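Local coordinates for 2-methyl-3-hydroxypyridine-5-carboxylic acid oxygenase (Mesorhizobium loti, PDB 3ALJ), which probably uses FAD to catalyse the oxygenation and ring opening of 2-methyl-3-hydroxypyridine-5-carboxylic acid, a step in the breakdown of vitamin B6, at residues A[25-30]-A[35-40]; A[200-205]-A[250-255]; A[312-317]-A[325-330]. All coordinates share one frame; numbering follows the deposited sequence.

Interaction 1: A[25-30]-A[35-40]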
ATOM      1  N   THR A  25       5.669  -3.466  -9.658  1.00  8.24           N
ATOM      2  CA  THR A  25       5.233  -4.847  -9.738  1.00  8.36           C
ATOM      3  C   THR A  25       4.871  -5.190 -11.149  1.00  9.27           C
ATOM      4  O   THR A  25       5.309  -6.243 -11.671  1.00  9.64           O
ATOM      5  CB  THR A  25       3.995  -5.023  -8.814  1.00  8.76           C
ATOM      6  OG1 THR A  25       4.388  -4.925  -7.432  1.00  8.83           O
ATOM      7  CG2 THR A  25       3.384  -6.459  -9.041  1.00  9.02           C
ATOM      8  N   ALA A  26       4.088  -4.324 -11.849  1.00  9.17           N
ATOM      9  CA  ALA A  26       3.746  -4.624 -13.230  1.00  8.68           C
ATOM     10  C   ALA A  26       4.979  -4.703 -14.093  1.00  8.53           C
ATOM     11  O   ALA A  26       5.099  -5.662 -14.929  1.00 10.02           O
ATOM     12  CB  ALA A  26       2.760  -3.495 -13.791  1.00 10.33           C
ATOM     13  N   ALA A  27       5.903  -3.786 -13.923  1.00  8.57           N
ATOM     14  CA  ALA A  27       7.111  -3.832 -14.743  1.00  8.18           C
ATOM     15  C   ALA A  27       7.955  -5.084 -14.576  1.00  7.60           C
ATOM     16  O   ALA A  27       8.397  -5.661 -15.551  1.00  9.90           O
ATOM     17  CB  ALA A  27       7.933  -2.572 -14.553  1.00  8.77           C
ATOM     18  N   ILE A  28       8.138  -5.520 -13.347  1.00  9.53           N
ATOM     19  CA  ILE A  28       8.942  -6.711 -13.083  1.00  8.86           C
ATOM     20  C   ILE A  28       8.242  -7.918 -13.652  1.00 10.17           C
ATOM     21  O   ILE A  28       8.878  -8.732 -14.309  1.00  9.55           O
ATOM     22  CB  ILE A  28       9.149  -6.845 -11.594  1.00  7.82           C
ATOM     23  CG1 ILE A  28      10.115  -5.821 -11.063  1.00  7.86           C
ATOM     24  CG2 ILE A  28       9.672  -8.274 -11.282  1.00  9.12           C
ATOM     25  CD1 ILE A  28      10.048  -5.652  -9.494  1.00  9.14           C
ATOM     26  N   ALA A  29       6.937  -8.015 -13.382  1.00  9.10           N
ATOM     27  CA  ALA A  29       6.179  -9.210 -13.816  1.00 10.43           C
ATOM     28  C   ALA A  29       6.159  -9.306 -15.327  1.00 11.83           C
ATOM     29  O   ALA A  29       6.430 -10.411 -15.939  1.00 11.79           O
ATOM     30  CB  ALA A  29       4.748  -9.274 -13.298  1.00 11.95           C
ATOM     31  N   LEU A  30       6.019  -8.172 -16.007  1.00 10.61           N
ATOM     32  CA  LEU A  30       5.959  -8.169 -17.482  1.00 10.19           C
ATOM     33  C   LEU A  30       7.339  -8.466 -17.967  1.00 10.52           C
ATOM     34  O   LEU A  30       7.488  -9.292 -18.916  1.00 11.05           O
ATOM     35  CB  LEU A  30       5.414  -6.788 -17.988  1.00 10.49           C
ATOM     36  CG  LEU A  30       3.977  -6.586 -17.663  1.00 10.80           C
ATOM     37  CD1 LEU A  30       3.690  -5.030 -17.881  1.00 11.02           C
ATOM     38  CD2 LEU A  30       3.041  -7.434 -18.500  1.00 12.14           C
ATOM     39  N   TRP A  35       8.345  -9.265 -21.879  1.00 11.76           N
ATOM     40  CA  TRP A  35       7.985  -7.923 -22.431  1.00 12.18           C
ATOM     41  C   TRP A  35       9.204  -7.020 -22.433  1.00 11.76           C
ATOM     42  O   TRP A  35      10.058  -7.025 -21.561  1.00 14.53           O
ATOM     43  CB  TRP A  35       6.878  -7.282 -21.584  1.00 10.36           C
ATOM     44  CG  TRP A  35       5.563  -7.907 -21.695  1.00 11.50           C
ATOM     45  CD1 TRP A  35       5.062  -9.096 -21.112  1.00 13.14           C
ATOM     46  CD2 TRP A  35       4.478  -7.348 -22.412  1.00  8.49           C
ATOM     47  NE1 TRP A  35       3.801  -9.275 -21.458  1.00 11.55           N
ATOM     48  CE2 TRP A  35       3.363  -8.219 -22.265  1.00  9.99           C
ATOM     49  CE3 TRP A  35       4.305  -6.162 -23.166  1.00 10.15           C
ATOM     50  CZ2 TRP A  35       2.064  -7.978 -22.813  1.00 12.58           C
ATOM     51  CZ3 TRP A  35       3.016  -5.959 -23.724  1.00 10.15           C
ATOM     52  CH2 TRP A  35       1.932  -6.849 -23.574  1.00 12.11           C
ATOM     53  N   ASP A  36       9.171  -6.121 -23.463  1.00 12.81           N
ATOM     54  CA  ASP A  36      10.063  -5.002 -23.455  1.00 13.31           C
ATOM     55  C   ASP A  36       9.341  -3.908 -22.623  1.00 13.88           C
ATOM     56  O   ASP A  36       8.421  -3.330 -23.180  1.00 14.67           O
ATOM     57  CB  ASP A  36      10.358  -4.533 -24.908  1.00 13.33           C
ATOM     58  CG  ASP A  36      11.270  -3.268 -24.927  1.00 15.18           C
ATOM     59  OD1 ASP A  36      11.712  -2.738 -23.886  1.00 16.60           O
ATOM     60  OD2 ASP A  36      11.735  -2.895 -26.080  1.00 20.79           O
ATOM     61  N   VAL A  37       9.773  -3.648 -21.412  1.00 11.24           N
ATOM     62  CA  VAL A  37       9.067  -2.716 -20.524  1.00 12.12           C
ATOM     63  C   VAL A  37       9.855  -1.504 -20.179  1.00 12.71           C
ATOM     64  O   VAL A  37      11.035  -1.570 -19.759  1.00 13.54           O
ATOM     65  CB  VAL A  37       8.923  -3.381 -19.085  1.00 16.34           C
ATOM     66  CG1 VAL A  37       7.965  -2.489 -18.230  1.00 16.12           C
ATOM     67  CG2 VAL A  37       8.457  -4.681 -19.135  1.00 16.58           C
ATOM     68  N   ARG A  38       9.194  -0.334 -20.319  1.00 11.58           N
ATOM     69  CA  ARG A  38       9.814   0.889 -19.899  1.00 12.47           C
ATOM     70  C   ARG A  38       8.893   1.532 -18.851  1.00 10.07           C
ATOM     71  O   ARG A  38       7.617   1.418 -19.001  1.00 11.16           O
ATOM     72  CB  ARG A  38       9.906   1.857 -21.102  1.00 11.98           C
ATOM     73  CG  ARG A  38      10.834   1.215 -22.232  1.00 14.89           C
ATOM     74  CD  ARG A  38       9.940   0.653 -23.319  1.00 15.74           C
ATOM     75  NE  ARG A  38      10.723  -0.048 -24.374  1.00 15.24           N
ATOM     76  CZ  ARG A  38      11.341   0.606 -25.367  1.00 18.56           C
ATOM     77  NH1 ARG A  38      11.954  -0.131 -26.281  1.00 17.20           N
ATOM     78  NH2 ARG A  38      11.287   1.965 -25.486  1.00 21.29           N
ATOM     79  N   LEU A  39       9.455   2.089 -17.807  1.00  9.46           N
ATOM     80  CA  LEU A  39       8.649   2.708 -16.695  1.00  9.22           C
ATOM     81  C   LEU A  39       9.000   4.141 -16.550  1.00 10.07           C
ATOM     82  O   LEU A  39      10.216   4.515 -16.602  1.00 10.80           O
ATOM     83  CB  LEU A  39       8.959   1.906 -15.399  1.00  9.96           C
ATOM     84  CG  LEU A  39       8.206   2.460 -14.165  1.00 10.61           C
ATOM     85  CD1 LEU A  39       7.764   1.255 -13.247  1.00 12.66           C
ATOM     86  CD2 LEU A  39       8.954   3.442 -13.357  1.00 12.92           C
ATOM     87  N   HIS A  40       7.983   4.969 -16.353  1.00  9.00           N
ATOM     88  CA  HIS A  40       8.118   6.406 -16.255  1.00  8.17           C
ATOM     89  C   HIS A  40       7.671   6.911 -14.881  1.00  8.04           C
ATOM     90  O   HIS A  40       6.443   6.806 -14.579  1.00  9.73           O
ATOM     91  CB  HIS A  40       7.318   7.051 -17.363  1.00  8.20           C
ATOM     92  CG  HIS A  40       7.734   6.587 -18.726  1.00  9.05           C
ATOM     93  ND1 HIS A  40       8.784   7.178 -19.440  1.00 10.12           N
ATOM     94  CD2 HIS A  40       7.363   5.468 -19.422  1.00 10.06           C
ATOM     95  CE1 HIS A  40       8.990   6.450 -20.554  1.00 10.82           C
ATOM     96  NE2 HIS A  40       8.113   5.440 -20.589  1.00 11.11           N
TER

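Interaction 2: A[200-205]-A[250-255]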
ATOM      1  N   ILE A 200       0.795  -3.176  18.206  1.00  7.95           N
ATOM      2  CA  ILE A 200      -0.198  -2.783  19.222  1.00  7.40           C
ATOM      3  C   ILE A 200      -0.980  -1.609  18.648  1.00  8.00           C
ATOM      4  O   ILE A 200      -0.433  -0.487  18.419  1.00  7.90           O
ATOM      5  CB  ILE A 200       0.453  -2.360  20.556  1.00  7.64           C
ATOM      6  CG1 ILE A 200       1.492  -3.403  21.009  1.00  9.36           C
ATOM      7  CG2 ILE A 200      -0.693  -2.276  21.615  1.00  8.06           C
ATOM      8  CD1 ILE A 200       2.288  -2.909  22.262  1.00  9.90           C
ATOM      9  N   ASP A 201      -2.282  -1.812  18.430  1.00  7.45           N
ATOM     10  CA  ASP A 201      -3.181  -0.732  17.955  1.00  5.75           C
ATOM     11  C   ASP A 201      -3.838  -0.136  19.173  1.00  6.70           C
ATOM     12  O   ASP A 201      -4.701  -0.778  19.796  1.00  7.75           O
ATOM     13  CB  ASP A 201      -4.211  -1.334  16.971  1.00  7.01           C
ATOM     14  CG  ASP A 201      -4.958  -0.252  16.282  1.00  8.93           C
ATOM     15  OD1 ASP A 201      -4.626   0.955  16.489  1.00  9.48           O
ATOM     16  OD2 ASP A 201      -5.882  -0.544  15.493  1.00  8.76           O
ATOM     17  N   MET A 202      -3.336   1.043  19.566  1.00  7.21           N
ATOM     18  CA  MET A 202      -3.684   1.633  20.862  1.00  8.25           C
ATOM     19  C   MET A 202      -4.748   2.700  20.686  1.00  7.81           C
ATOM     20  O   MET A 202      -4.496   3.856  20.295  1.00  8.82           O
ATOM     21  CB  MET A 202      -2.447   2.295  21.491  1.00  7.96           C
ATOM     22  CG  MET A 202      -1.250   1.343  21.580  1.00  8.11           C
ATOM     23  SD  MET A 202       0.230   2.293  21.935  1.00 10.13           S
ATOM     24  CE  MET A 202       1.422   1.007  22.445  1.00 10.15           C
ATOM     25  N   TRP A 203      -6.015   2.294  20.907  1.00  6.88           N
ATOM     26  CA  TRP A 203      -7.166   3.214  20.706  1.00  6.74           C
ATOM     27  C   TRP A 203      -7.567   3.919  22.003  1.00  7.99           C
ATOM     28  O   TRP A 203      -7.485   3.347  23.147  1.00  8.02           O
ATOM     29  CB  TRP A 203      -8.389   2.380  20.356  1.00  7.77           C
ATOM     30  CG  TRP A 203      -8.359   1.866  18.897  1.00  6.78           C
ATOM     31  CD1 TRP A 203      -7.698   0.774  18.401  1.00  7.66           C
ATOM     32  CD2 TRP A 203      -9.094   2.424  17.821  1.00  7.97           C
ATOM     33  NE1 TRP A 203      -8.031   0.652  17.054  1.00 10.00           N
ATOM     34  CE2 TRP A 203      -8.879   1.660  16.676  1.00  9.94           C
ATOM     35  CE3 TRP A 203      -9.915   3.563  17.696  1.00 10.05           C
ATOM     36  CZ2 TRP A 203      -9.440   1.973  15.422  1.00 12.94           C
ATOM     37  CZ3 TRP A 203     -10.494   3.867  16.460  1.00 10.73           C
ATOM     38  CH2 TRP A 203     -10.263   3.098  15.355  1.00 10.43           C
ATOM     39  N   ASN A 204      -8.101   5.137  21.844  1.00  8.22           N
ATOM     40  CA  ASN A 204      -8.793   5.825  22.938  1.00  9.04           C
ATOM     41  C   ASN A 204      -9.865   6.682  22.336  1.00  9.97           C
ATOM     42  O   ASN A 204      -9.626   7.305  21.305  1.00 10.75           O
ATOM     43  CB  ASN A 204      -7.847   6.786  23.694  1.00  8.74           C
ATOM     44  CG  ASN A 204      -6.697   6.093  24.335  1.00  7.68           C
ATOM     45  OD1 ASN A 204      -6.770   5.626  25.530  1.00 10.18           O
ATOM     46  ND2 ASN A 204      -5.551   6.008  23.687  1.00 10.18           N
ATOM     47  N   PHE A 205     -11.007   6.718  23.025  1.00 10.60           N
ATOM     48  CA  PHE A 205     -12.026   7.765  22.792  1.00 10.43           C
ATOM     49  C   PHE A 205     -12.097   8.728  23.945  1.00 10.34           C
ATOM     50  O   PHE A 205     -12.670   9.806  23.719  1.00 12.56           O
ATOM     51  CB  PHE A 205     -13.365   7.087  22.531  1.00 10.12           C
ATOM     52  CG  PHE A 205     -13.364   6.156  21.354  1.00 11.64           C
ATOM     53  CD1 PHE A 205     -13.068   6.626  20.081  1.00 18.76           C
ATOM     54  CD2 PHE A 205     -13.567   4.824  21.491  1.00 13.93           C
ATOM     55  CE1 PHE A 205     -13.046   5.669  18.957  1.00 17.65           C
ATOM     56  CE2 PHE A 205     -13.578   3.938  20.420  1.00 17.14           C
ATOM     57  CZ  PHE A 205     -13.336   4.376  19.169  1.00 17.69           C
ATOM     58  N   PRO A 250       1.736   7.437  27.650  1.00 12.84           N
ATOM     59  CA  PRO A 250       2.984   7.770  28.371  1.00 13.06           C
ATOM     60  C   PRO A 250       4.014   6.706  28.315  1.00 13.28           C
ATOM     61  O   PRO A 250       5.205   6.968  28.368  1.00 15.47           O
ATOM     62  CB  PRO A 250       2.445   8.038  29.818  1.00 13.06           C
ATOM     63  CG  PRO A 250       1.194   7.176  29.900  1.00 13.58           C
ATOM     64  CD  PRO A 250       0.508   7.481  28.503  1.00 11.35           C
ATOM     65  N   PHE A 251       3.606   5.454  28.114  1.00 11.25           N
ATOM     66  CA  PHE A 251       4.468   4.310  27.991  1.00 11.36           C
ATOM     67  C   PHE A 251       5.329   4.327  26.683  1.00 10.95           C
ATOM     68  O   PHE A 251       6.279   3.517  26.528  1.00 14.53           O
ATOM     69  CB  PHE A 251       3.650   3.038  28.105  1.00 11.21           C
ATOM     70  CG  PHE A 251       2.362   3.157  27.384  1.00 12.55           C
ATOM     71  CD1 PHE A 251       1.206   3.471  28.104  1.00 11.81           C
ATOM     72  CD2 PHE A 251       2.286   3.035  25.988  1.00  9.92           C
ATOM     73  CE1 PHE A 251      -0.023   3.734  27.433  1.00 13.77           C
ATOM     74  CE2 PHE A 251       1.078   3.272  25.322  1.00 13.41           C
ATOM     75  CZ  PHE A 251      -0.065   3.626  25.996  1.00 13.23           C
ATOM     76  N   LEU A 252       4.933   5.215  25.737  1.00 11.48           N
ATOM     77  CA  LEU A 252       5.792   5.407  24.522  1.00 10.34           C
ATOM     78  C   LEU A 252       6.613   6.689  24.540  1.00 12.62           C
ATOM     79  O   LEU A 252       7.195   7.036  23.518  1.00 11.73           O
ATOM     80  CB  LEU A 252       4.829   5.438  23.241  1.00 11.77           C
ATOM     81  CG  LEU A 252       4.114   4.125  22.915  1.00 12.42           C
ATOM     82  CD1 LEU A 252       3.395   4.285  21.540  1.00 13.08           C
ATOM     83  CD2 LEU A 252       5.185   3.086  22.775  1.00 11.88           C
ATOM     84  N   GLU A 253       6.701   7.374  25.689  1.00 13.23           N
ATOM     85  CA  GLU A 253       7.439   8.626  25.713  1.00 14.23           C
ATOM     86  C   GLU A 253       8.839   8.558  25.093  1.00 12.81           C
ATOM     87  O   GLU A 253       9.157   9.466  24.316  1.00 13.85           O
ATOM     88  CB  GLU A 253       7.526   9.170  27.149  1.00 14.92           C
ATOM     89  CG  GLU A 253       8.370  10.465  27.237  1.00 14.61           C
ATOM     90  CD  GLU A 253       8.290  11.010  28.684  1.00 20.57           C
ATOM     91  OE1 GLU A 253       8.053  10.209  29.626  1.00 20.31           O
ATOM     92  OE2 GLU A 253       8.349  12.251  28.841  1.00 22.41           O
ATOM     93  N   PRO A 254       9.675   7.542  25.312  1.00 13.07           N
ATOM     94  CA  PRO A 254      11.046   7.562  24.664  1.00 13.47           C
ATOM     95  C   PRO A 254      10.965   7.683  23.113  1.00 12.60           C
ATOM     96  O   PRO A 254      11.620   8.546  22.489  1.00 14.39           O
ATOM     97  CB  PRO A 254      11.670   6.256  25.113  1.00 14.40           C
ATOM     98  CG  PRO A 254      10.900   5.920  26.443  1.00 15.80           C
ATOM     99  CD  PRO A 254       9.476   6.398  26.207  1.00 15.53           C
ATOM    100  N   CYS A 255      10.003   6.933  22.522  1.00 11.77           N
ATOM    101  CA  CYS A 255       9.777   7.024  21.059  1.00 11.46           C
ATOM    102  C   CYS A 255       9.106   8.287  20.641  1.00 10.66           C
ATOM    103  O   CYS A 255       9.496   8.774  19.530  1.00 13.47           O
ATOM    104  CB  CYS A 255       8.883   5.819  20.681  1.00 12.93           C
ATOM    105  SG  CYS A 255       9.635   4.191  21.041  1.00 14.53           S
TER

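Interaction 3: A[312-317]-A[325-330]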
ATOM      1  N   SER A 312      -0.271  -9.323 -15.510  1.00 10.94           N
ATOM      2  CA  SER A 312       0.778 -10.082 -16.221  0.50  9.65           C
ATOM      3  C   SER A 312       0.367 -11.499 -16.540  1.00 11.40           C
ATOM      4  O   SER A 312       0.687 -12.003 -17.634  1.00 12.90           O
ATOM      5  CB  SER A 312       2.170 -10.003 -15.513  0.50  9.57           C
ATOM      6  OG  SER A 312       2.317 -10.920 -14.421  0.50  8.27           O
ATOM      7  N   GLN A 313      -0.328 -12.125 -15.601  1.00 11.70           N
ATOM      8  CA  GLN A 313      -0.817 -13.511 -15.823  1.00 13.11           C
ATOM      9  C   GLN A 313      -1.812 -13.549 -16.962  1.00 12.98           C
ATOM     10  O   GLN A 313      -1.664 -14.414 -17.877  1.00 13.63           O
ATOM     11  CB  GLN A 313      -1.479 -14.035 -14.572  1.00 12.00           C
ATOM     12  CG  GLN A 313      -0.516 -14.279 -13.384  1.00 10.65           C
ATOM     13  CD  GLN A 313      -1.317 -14.715 -12.193  1.00  9.90           C
ATOM     14  OE1 GLN A 313      -2.396 -14.199 -11.863  1.00 11.36           O
ATOM     15  NE2 GLN A 313      -0.743 -15.685 -11.473  1.00 13.04           N
ATOM     16  N   ASP A 314      -2.762 -12.624 -17.030  1.00 12.07           N
ATOM     17  CA  ASP A 314      -3.767 -12.705 -18.077  1.00 11.55           C
ATOM     18  C   ASP A 314      -3.184 -12.354 -19.427  1.00 12.48           C
ATOM     19  O   ASP A 314      -3.807 -12.861 -20.437  1.00 13.68           O
ATOM     20  CB  ASP A 314      -4.941 -11.795 -17.706  1.00 12.25           C
ATOM     21  CG  ASP A 314      -5.918 -12.457 -16.839  1.00 15.83           C
ATOM     22  OD1 ASP A 314      -6.692 -13.257 -17.419  1.00 19.26           O
ATOM     23  OD2 ASP A 314      -6.091 -12.197 -15.620  1.00 16.23           O
ATOM     24  N   LEU A 315      -2.041 -11.671 -19.503  1.00 12.58           N
ATOM     25  CA  LEU A 315      -1.398 -11.304 -20.755  1.00 12.75           C
ATOM     26  C   LEU A 315      -0.642 -12.499 -21.304  1.00 13.25           C
ATOM     27  O   LEU A 315      -0.084 -12.394 -22.421  1.00 15.13           O
ATOM     28  CB  LEU A 315      -0.475 -10.064 -20.598  1.00 13.45           C
ATOM     29  CG  LEU A 315      -1.364  -8.822 -20.465  1.00 10.51           C
ATOM     30  CD1 LEU A 315      -0.470  -7.729 -19.796  1.00 12.91           C
ATOM     31  CD2 LEU A 315      -1.851  -8.346 -21.882  1.00 13.00           C
ATOM     32  N   GLU A 316      -0.616 -13.656 -20.593  1.00 13.43           N
ATOM     33  CA  GLU A 316       0.121 -14.841 -21.098  1.00 14.97           C
ATOM     34  C   GLU A 316      -0.888 -15.791 -21.701  1.00 18.60           C
ATOM     35  O   GLU A 316      -0.457 -16.953 -21.952  1.00 22.60           O
ATOM     36  CB  GLU A 316       0.849 -15.588 -19.887  1.00 13.64           C
ATOM     37  CG  GLU A 316       2.046 -14.848 -19.379  1.00 17.38           C
ATOM     38  CD  GLU A 316       3.020 -14.629 -20.532  1.00 22.93           C
ATOM     39  OE1 GLU A 316       3.551 -15.623 -21.089  1.00 29.05           O
ATOM     40  OE2 GLU A 316       3.229 -13.475 -20.947  1.00 18.80           O
ATOM     41  N   GLU A 317      -2.149 -15.429 -21.892  1.00 21.97           N
ATOM     42  CA  GLU A 317      -3.125 -16.418 -22.367  1.00 23.89           C
ATOM     43  C   GLU A 317      -3.246 -16.592 -23.871  1.00 27.54           C
ATOM     44  O   GLU A 317      -4.086 -17.394 -24.331  1.00 28.93           O
ATOM     45  CB  GLU A 317      -4.499 -16.229 -21.791  1.00 23.26           C
ATOM     46  CG  GLU A 317      -4.520 -16.249 -20.274  1.00 25.29           C
ATOM     47  CD  GLU A 317      -4.574 -17.633 -19.712  1.00 36.25           C
ATOM     48  OE1 GLU A 317      -4.951 -18.592 -20.453  1.00 39.14           O
ATOM     49  OE2 GLU A 317      -4.287 -17.762 -18.520  1.00 39.38           O
ATOM     50  N   LEU A 325      -7.058  -7.798 -21.091  1.00 11.50           N
ATOM     51  CA  LEU A 325      -7.430  -6.789 -20.060  1.00  9.92           C
ATOM     52  C   LEU A 325      -8.818  -6.905 -19.525  1.00 11.83           C
ATOM     53  O   LEU A 325      -9.067  -6.755 -18.313  1.00 12.44           O
ATOM     54  CB  LEU A 325      -7.220  -5.331 -20.582  1.00 10.09           C
ATOM     55  CG  LEU A 325      -5.734  -4.859 -20.422  1.00 12.82           C
ATOM     56  CD1 LEU A 325      -4.581  -5.766 -20.644  1.00 13.66           C
ATOM     57  CD2 LEU A 325      -5.493  -3.461 -21.163  1.00 12.35           C
ATOM     58  N   VAL A 326      -9.813  -7.177 -20.413  1.00 12.58           N
ATOM     59  CA  VAL A 326     -11.130  -7.392 -19.980  1.00 14.06           C
ATOM     60  C   VAL A 326     -11.177  -8.693 -19.108  1.00 12.89           C
ATOM     61  O   VAL A 326     -11.843  -8.700 -18.050  1.00 13.65           O
ATOM     62  CB  VAL A 326     -12.022  -7.472 -21.251  1.00 14.20           C
ATOM     63  CG1 VAL A 326     -13.477  -8.026 -20.910  1.00 16.77           C
ATOM     64  CG2 VAL A 326     -12.224  -6.086 -21.818  1.00 16.71           C
ATOM     65  N   ALA A 327     -10.466  -9.750 -19.522  1.00 13.73           N
ATOM     66  CA  ALA A 327     -10.573 -10.977 -18.710  1.00 12.50           C
ATOM     67  C   ALA A 327      -9.963 -10.700 -17.318  1.00 10.18           C
ATOM     68  O   ALA A 327     -10.437 -11.247 -16.329  1.00 13.86           O
ATOM     69  CB  ALA A 327      -9.812 -12.087 -19.399  1.00 13.72           C
ATOM     70  N   TRP A 328      -8.889  -9.910 -17.329  1.00 11.84           N
ATOM     71  CA  TRP A 328      -8.197  -9.622 -16.029  1.00 12.00           C
ATOM     72  C   TRP A 328      -9.099  -8.899 -15.063  1.00 11.00           C
ATOM     73  O   TRP A 328      -9.248  -9.327 -13.893  1.00 10.52           O
ATOM     74  CB  TRP A 328      -7.037  -8.725 -16.348  1.00 10.22           C
ATOM     75  CG  TRP A 328      -6.423  -7.963 -15.178  1.00  9.99           C
ATOM     76  CD1 TRP A 328      -5.654  -8.492 -14.133  1.00 11.78           C
ATOM     77  CD2 TRP A 328      -6.478  -6.524 -15.000  1.00  9.86           C
ATOM     78  NE1 TRP A 328      -5.274  -7.437 -13.274  1.00 10.09           N
ATOM     79  CE2 TRP A 328      -5.792  -6.263 -13.802  1.00  8.74           C
ATOM     80  CE3 TRP A 328      -7.088  -5.450 -15.708  1.00  9.27           C
ATOM     81  CZ2 TRP A 328      -5.540  -4.965 -13.368  1.00  9.91           C
ATOM     82  CZ3 TRP A 328      -6.909  -4.161 -15.222  1.00 11.31           C
ATOM     83  CH2 TRP A 328      -6.211  -3.959 -14.022  1.00 12.51           C
ATOM     84  N   GLU A 329      -9.710  -7.793 -15.478  1.00 10.24           N
ATOM     85  CA  GLU A 329     -10.644  -7.128 -14.583  1.00  9.93           C
ATOM     86  C   GLU A 329     -11.770  -8.036 -14.075  1.00 12.35           C
ATOM     87  O   GLU A 329     -12.131  -8.075 -12.897  1.00 12.94           O
ATOM     88  CB  GLU A 329     -11.182  -5.787 -15.172  1.00 10.73           C
ATOM     89  CG  GLU A 329     -12.100  -5.033 -14.252  1.00 10.75           C
ATOM     90  CD  GLU A 329     -12.661  -3.728 -14.847  1.00 12.94           C
ATOM     91  OE1 GLU A 329     -12.224  -3.292 -15.891  1.00 14.19           O
ATOM     92  OE2 GLU A 329     -13.634  -3.277 -14.223  1.00 15.83           O
ATOM     93  N   THR A 330     -12.350  -8.741 -15.044  1.00 12.42           N
ATOM     94  CA  THR A 330     -13.448  -9.644 -14.665  1.00 12.52           C
ATOM     95  C   THR A 330     -12.996 -10.658 -13.577  1.00 13.63           C
ATOM     96  O   THR A 330     -13.759 -10.964 -12.656  1.00 14.34           O
ATOM     97  CB  THR A 330     -13.907 -10.427 -15.955  1.00 13.12           C
ATOM     98  OG1 THR A 330     -14.519  -9.444 -16.786  1.00 15.70           O
ATOM     99  CG2 THR A 330     -15.027 -11.481 -15.573  1.00 16.50           C
TER

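Interaction 1: A[25-30]-A[35-40]
In the beta-alpha-beta unit of strand 13-17, helix 21-32 and strand 36-40, consistent with a Rossmann-type dinucleotide-binding motif, Ala27 and Leu30 of the helix pack against Trp35, Val37 and Leu39. The short axes run nearly antiparallel, at 164° and 8.4 Å apart, as expected where a chain leaves a helix and turns back into the sheet. Ala27 faces the strand, and its lone methyl suits so close an approach: Ala27 CB lies 3.7 Å from Val37 CG1 and 4.0 Å from Leu39 CD1. Val37 straddles the helix surface with both branches. CG1, anti to the backbone N (chi1 -170°), goes to Ala27, while Val37 CG2 comes within 3.9 Å of Leu30 CB. Near the C-terminal end of the helix, Leu30 meets Trp35 twice. Leu30 CD2 sits over one face of the indole, 3.7 Å from the centroid of the Trp35 five-membered ring, a CH-pi contact. Leu30 O accepts a hydrogen bond from Trp35 N at 3.1 Å. On the strand's other face Asp36 and Arg38 form a salt bridge, NE and NH1 each taking one carboxylate oxygen. His40, at the end of the segment, touches FAD. The helix-strand seam is thus almost wholly apolar, so dispersion and the hydrophobic effect probably carry most of it, with one main-chain bond joining the helix to the residue just before the strand.

Interaction 2: A[200-205]-A[250-255]
Phe251 and Leu252 are the residues of 250-255 that receive Met202 from strand 199-203. Pro250 opens the segment in a short 3-10 turn, and Pro250 O accepts a hydrogen bond from Glu253 N, 3.1 Å away, closing a tight turn; the CB atoms of Phe251 and Leu252 both point toward the strand. Phe251 comes first. Its CG lies between the backbone N and the carbonyl carbon (chi1 40°), a crowded position, and the ring passes Met202 with the two side chains pointing in opposite directions. The sulfur meets the ring at its rim: Met202 SD is 3.6 Å from Phe251 CE2 and 5.0 Å from the ring centroid, 80° off the ring normal. This is a Met-aromatic contact of the edge type, with Met202 CE also 3.7 Å from Phe251 CE2. Trp85 of the neighbouring strand 82-86 meets the Phe251 ring edge-to-face and also touches Met202. Strand 199-203 lies between 82-86 and 211-216 in the seven-stranded mixed sheet, probably the substrate-domain sheet seen in flavin-dependent aromatic hydroxylases. Leu252, at the N-cap position of the helix, has an apolar side chain turned inward to the sheet. It meets Met202 tip to tip, with Leu252 CD1 3.8 Å from Met202 SD and 3.9 Å from Met202 CE. Met202 suits the site because its unbranched chain, extended beyond CG (chi2 166°), carries a polarisable sulfur and a methyl across to the other segment. From Glu253 the chain enters helix 253-260.

Interaction 3: A[312-317]-A[325-330]
Asp314 and Trp328 cross at about a right angle, the carboxylate plane turned 70° from that of the indole. The acid lies across the root of the tryptophan: Asp314 OD2 is 3.4 Å from Trp328 CA and 3.7 Å from Trp328 CB, near the plane of the ring at its edge. With CG anti to the carbonyl carbon (chi1 -86°), Asp314 extends over the backbone of helix 321-349, and its OD1 stands 3.9 Å from Ala327 CB. A small alanine fits there, letting the carboxylate come close to the helix surface. These touches are van der Waals in kind. The charge itself is met by Arg331, in the next turn of helix 321-349 after Ala327, whose NE forms a salt bridge with OD2, while the same arginine's NH2 donates to Gln313 OE1. Trp328 swings its ring away from the acid, CG lying anti to the backbone N (chi1 163°), and its NE1 bonds to the carbonyl of Asn307, tying the indole to helix 300-314. Leu315 and Leu325 cross obliquely, with Leu315 CD2 4.0 Å from Leu325 CD1, an apolar contact to which both bring flexible branched tips. Leu325 and Trp328 both rest on Leu311. Asp314 to Glu317 form a type I beta turn, after which a short connection leads into helix 321-349. This is packing between two consecutive helices, 300-314 and 321-349, inside the FAD binding domain.

Interactions 1 and 3 are neighbours, their centres 15 Å apart, and they share one core: Leu315, just after helix 300-314, inserts its CD1 methyl beside Leu30 and Trp35, with Leu315 CD1 3.8 Å from Leu30 CD2 and 3.9 Å from Trp35 CZ2. Within helix 300-314, Ser312 CB lies 4.0 Å from Leu30 CD2, which links the beta-alpha-beta unit to the pair of consecutive helices. Both belong to the dinucleotide-binding half of the molecule: His40 is in the FAD pocket, and the side chain of Trp328 is about 11 Å from the cofactor. Interaction 2 lies on the opposite side of the chain's centre, its centre 41 and 45 Å from those of interactions 1 and 3, in the other, seven-stranded sheet.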